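Local coordinates for protein sorbitol dehydrogenase (Gluconobacter oxydans, PDB 5ITG) that probably oxidises D-sorbitol to L-sorbose, passing hydride to NADP, as a Rossmann-fold dehydrogenase of the mannitol dehydrogenase family, at residues S379-Q382 with V383-E387. Numbering follows the deposited sequence.
Sequences SKVQ and VFWTE
With CG of K380 set anti to its own carbonyl carbon (chi1 -74°) and the chain extended beyond it, the lysine runs side by side with F384, whose ring is turned back over the preceding turn by a chi1 of -42°. This is an i to i+4 pairing on the helix 377-394, in the mostly helical C-terminal domain of the mannitol dehydrogenase family. The lysine suits its place because its methylenes lie against the phenyl while its ammonium travels on: CG of K380 comes within 3.3 Å of CE2 of F384, and NZ continues to the carbonyl oxygens of I373 and S375. A flat ring fits beside the backbone, CA of K380 lying over one face, toward the rim. Cut back to an alanine, F384 would lose the ring beside the lysine's CB and CG, and a gap would probably open there and toward N299, with the methylenes less restrained although NZ would keep its two carbonyl partners.

One residue on, V381 and W385 repeat the spacing facing helix 288-312, where V381 meets F307 and W385 meets V303. The branched valine offers two methyls to the indole: CG2 lies above one face toward the rim, and CG1 stands 4.0 Å from CE3 of W385. Indole combines this apolar surface with a donor, NE1, which bonds to the carbonyl of A300.

Backbone bonds from F384 N to K380 O and from W385 N to V381 O tie the turns together. T386 adds a side-chain link suited to a short hydroxyl: OG1 donates to O of Q382 at 2.7 Å, in the carbonyl plane and on a lone pair.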
ATOM      1  N   SER A 379       7.703  15.694   1.453  1.00 21.74           N
ATOM      2  CA  SER A 379       7.063  14.813   2.422  1.00 21.82           C
ATOM      3  C   SER A 379       7.753  13.454   2.450  1.00 19.76           C
ATOM      4  O   SER A 379       7.837  12.807   3.500  1.00 16.53           O
ATOM      5  CB  SER A 379       5.585  14.613   2.075  1.00 20.37           C
ATOM      6  OG  SER A 379       4.899  15.852   2.016  1.00 21.81           O
ATOM      7  N   LYS A 380       8.241  13.019   1.294  1.00 17.93           N
ATOM      8  CA  LYS A 380       8.909  11.727   1.212  1.00 19.42           C
ATOM      9  C   LYS A 380      10.249  11.771   1.926  1.00 17.95           C
ATOM     10  O   LYS A 380      10.600  10.843   2.647  1.00 18.78           O
ATOM     11  CB  LYS A 380       9.053  11.301  -0.254  1.00 18.89           C
ATOM     12  CG  LYS A 380       7.722  10.841  -0.842  1.00 22.31           C
ATOM     13  CD  LYS A 380       7.766  10.540  -2.328  1.00 23.22           C
ATOM     14  CE  LYS A 380       6.389  10.069  -2.803  1.00 24.32           C
ATOM     15  NZ  LYS A 380       6.267  10.046  -4.282  1.00 22.64           N
ATOM     16  N   VAL A 381      10.985  12.860   1.744  1.00 16.39           N
ATOM     17  CA  VAL A 381      12.266  13.020   2.413  1.00 17.25           C
ATOM     18  C   VAL A 381      12.022  13.059   3.924  1.00 17.11           C
ATOM     19  O   VAL A 381      12.718  12.400   4.691  1.00 16.09           O
ATOM     20  CB  VAL A 381      12.965  14.320   1.965  1.00 16.61           C
ATOM     21  CG1 VAL A 381      14.126  14.639   2.884  1.00 18.18           C
ATOM     22  CG2 VAL A 381      13.457  14.164   0.524  1.00 16.67           C
ATOM     23  N   GLN A 382      11.016  13.823   4.347  1.00 16.06           N
ATOM     24  CA  GLN A 382      10.702  13.924   5.767  1.00 15.33           C
ATOM     25  C   GLN A 382      10.382  12.554   6.362  1.00 15.63           C
ATOM     26  O   GLN A 382      10.924  12.173   7.396  1.00 16.77           O
ATOM     27  CB  GLN A 382       9.509  14.855   5.990  1.00 17.15           C
ATOM     28  CG  GLN A 382       9.731  16.289   5.538  1.00 17.25           C
ATOM     29  CD  GLN A 382       8.489  17.144   5.732  1.00 21.88           C
ATOM     30  OE1 GLN A 382       7.368  16.672   5.541  1.00 19.95           O
ATOM     31  NE2 GLN A 382       8.683  18.411   6.091  1.00 22.00           N
ATOM     32  N   VAL A 383       9.506  11.803   5.711  1.00 13.64           N
ATOM     33  CA  VAL A 383       9.143  10.496   6.245  1.00 14.58           C
ATOM     34  C   VAL A 383      10.172   9.382   6.031  1.00 15.97           C
ATOM     35  O   VAL A 383      10.488   8.646   6.967  1.00 15.52           O
ATOM     36  CB  VAL A 383       7.775  10.039   5.689  1.00 15.50           C
ATOM     37  CG1 VAL A 383       7.396   8.674   6.273  1.00 14.34           C
ATOM     38  CG2 VAL A 383       6.697  11.079   6.045  1.00 14.98           C
ATOM     39  N   PHE A 384      10.716   9.268   4.823  1.00 16.86           N
ATOM     40  CA  PHE A 384      11.661   8.181   4.532  1.00 15.61           C
ATOM     41  C   PHE A 384      13.114   8.345   4.966  1.00 15.63           C
ATOM     42  O   PHE A 384      13.787   7.349   5.251  1.00 14.85           O
ATOM     43  CB  PHE A 384      11.691   7.867   3.023  1.00 14.13           C
ATOM     44  CG  PHE A 384      10.339   7.843   2.358  1.00 16.86           C
ATOM     45  CD1 PHE A 384       9.191   7.504   3.061  1.00 15.81           C
ATOM     46  CD2 PHE A 384      10.233   8.103   0.997  1.00 15.69           C
ATOM     47  CE1 PHE A 384       7.965   7.428   2.414  1.00 19.10           C
ATOM     48  CE2 PHE A 384       9.012   8.026   0.345  1.00 16.69           C
ATOM     49  CZ  PHE A 384       7.877   7.689   1.052  1.00 16.27           C
ATOM     50  N   TRP A 385      13.614   9.579   5.005  1.00 14.57           N
ATOM     51  CA  TRP A 385      15.024   9.801   5.323  1.00 15.70           C
ATOM     52  C   TRP A 385      15.409  10.329   6.708  1.00 14.90           C
ATOM     53  O   TRP A 385      16.547  10.135   7.139  1.00 15.73           O
ATOM     54  CB  TRP A 385      15.638  10.757   4.291  1.00 15.71           C
ATOM     55  CG  TRP A 385      15.869  10.201   2.899  1.00 15.23           C
ATOM     56  CD1 TRP A 385      15.559   8.956   2.436  1.00 12.85           C
ATOM     57  CD2 TRP A 385      16.489  10.893   1.808  1.00 12.02           C
ATOM     58  NE1 TRP A 385      15.954   8.824   1.120  1.00 10.02           N
ATOM     59  CE2 TRP A 385      16.526  10.001   0.710  1.00 13.98           C
ATOM     60  CE3 TRP A 385      17.022  12.182   1.654  1.00 11.80           C
ATOM     61  CZ2 TRP A 385      17.074  10.356  -0.526  1.00 12.66           C
ATOM     62  CZ3 TRP A 385      17.571  12.538   0.424  1.00 12.07           C
ATOM     63  CH2 TRP A 385      17.593  11.627  -0.651  1.00 12.07           C
ATOM     64  N   THR A 386      14.487  10.984   7.402  1.00 14.20           N
ATOM     65  CA  THR A 386      14.811  11.584   8.699  1.00 14.71           C
ATOM     66  C   THR A 386      15.520  10.702   9.730  1.00 13.01           C
ATOM     67  O   THR A 386      16.543  11.104  10.286  1.00 16.05           O
ATOM     68  CB  THR A 386      13.550  12.211   9.339  1.00 14.24           C
ATOM     69  OG1 THR A 386      13.083  13.279   8.503  1.00 18.88           O
ATOM     70  CG2 THR A 386      13.869  12.772  10.729  1.00 14.93           C
ATOM     71  N   GLU A 387      14.996   9.515  10.006  1.00 14.42           N
ATOM     72  CA  GLU A 387      15.642   8.652  10.998  1.00 15.77           C
ATOM     73  C   GLU A 387      17.093   8.333  10.613  1.00 16.00           C
ATOM     74  O   GLU A 387      17.999   8.415  11.446  1.00 16.32           O
ATOM     75  CB  GLU A 387      14.847   7.358  11.178  1.00 17.17           C
ATOM     76  CG  GLU A 387      15.455   6.350  12.172  1.00 19.53           C
ATOM     77  CD  GLU A 387      15.499   6.858  13.603  1.00 24.03           C
ATOM     78  OE1 GLU A 387      14.456   7.330  14.101  1.00 26.26           O
ATOM     79  OE2 GLU A 387      16.575   6.766  14.237  1.00 25.66           O
TER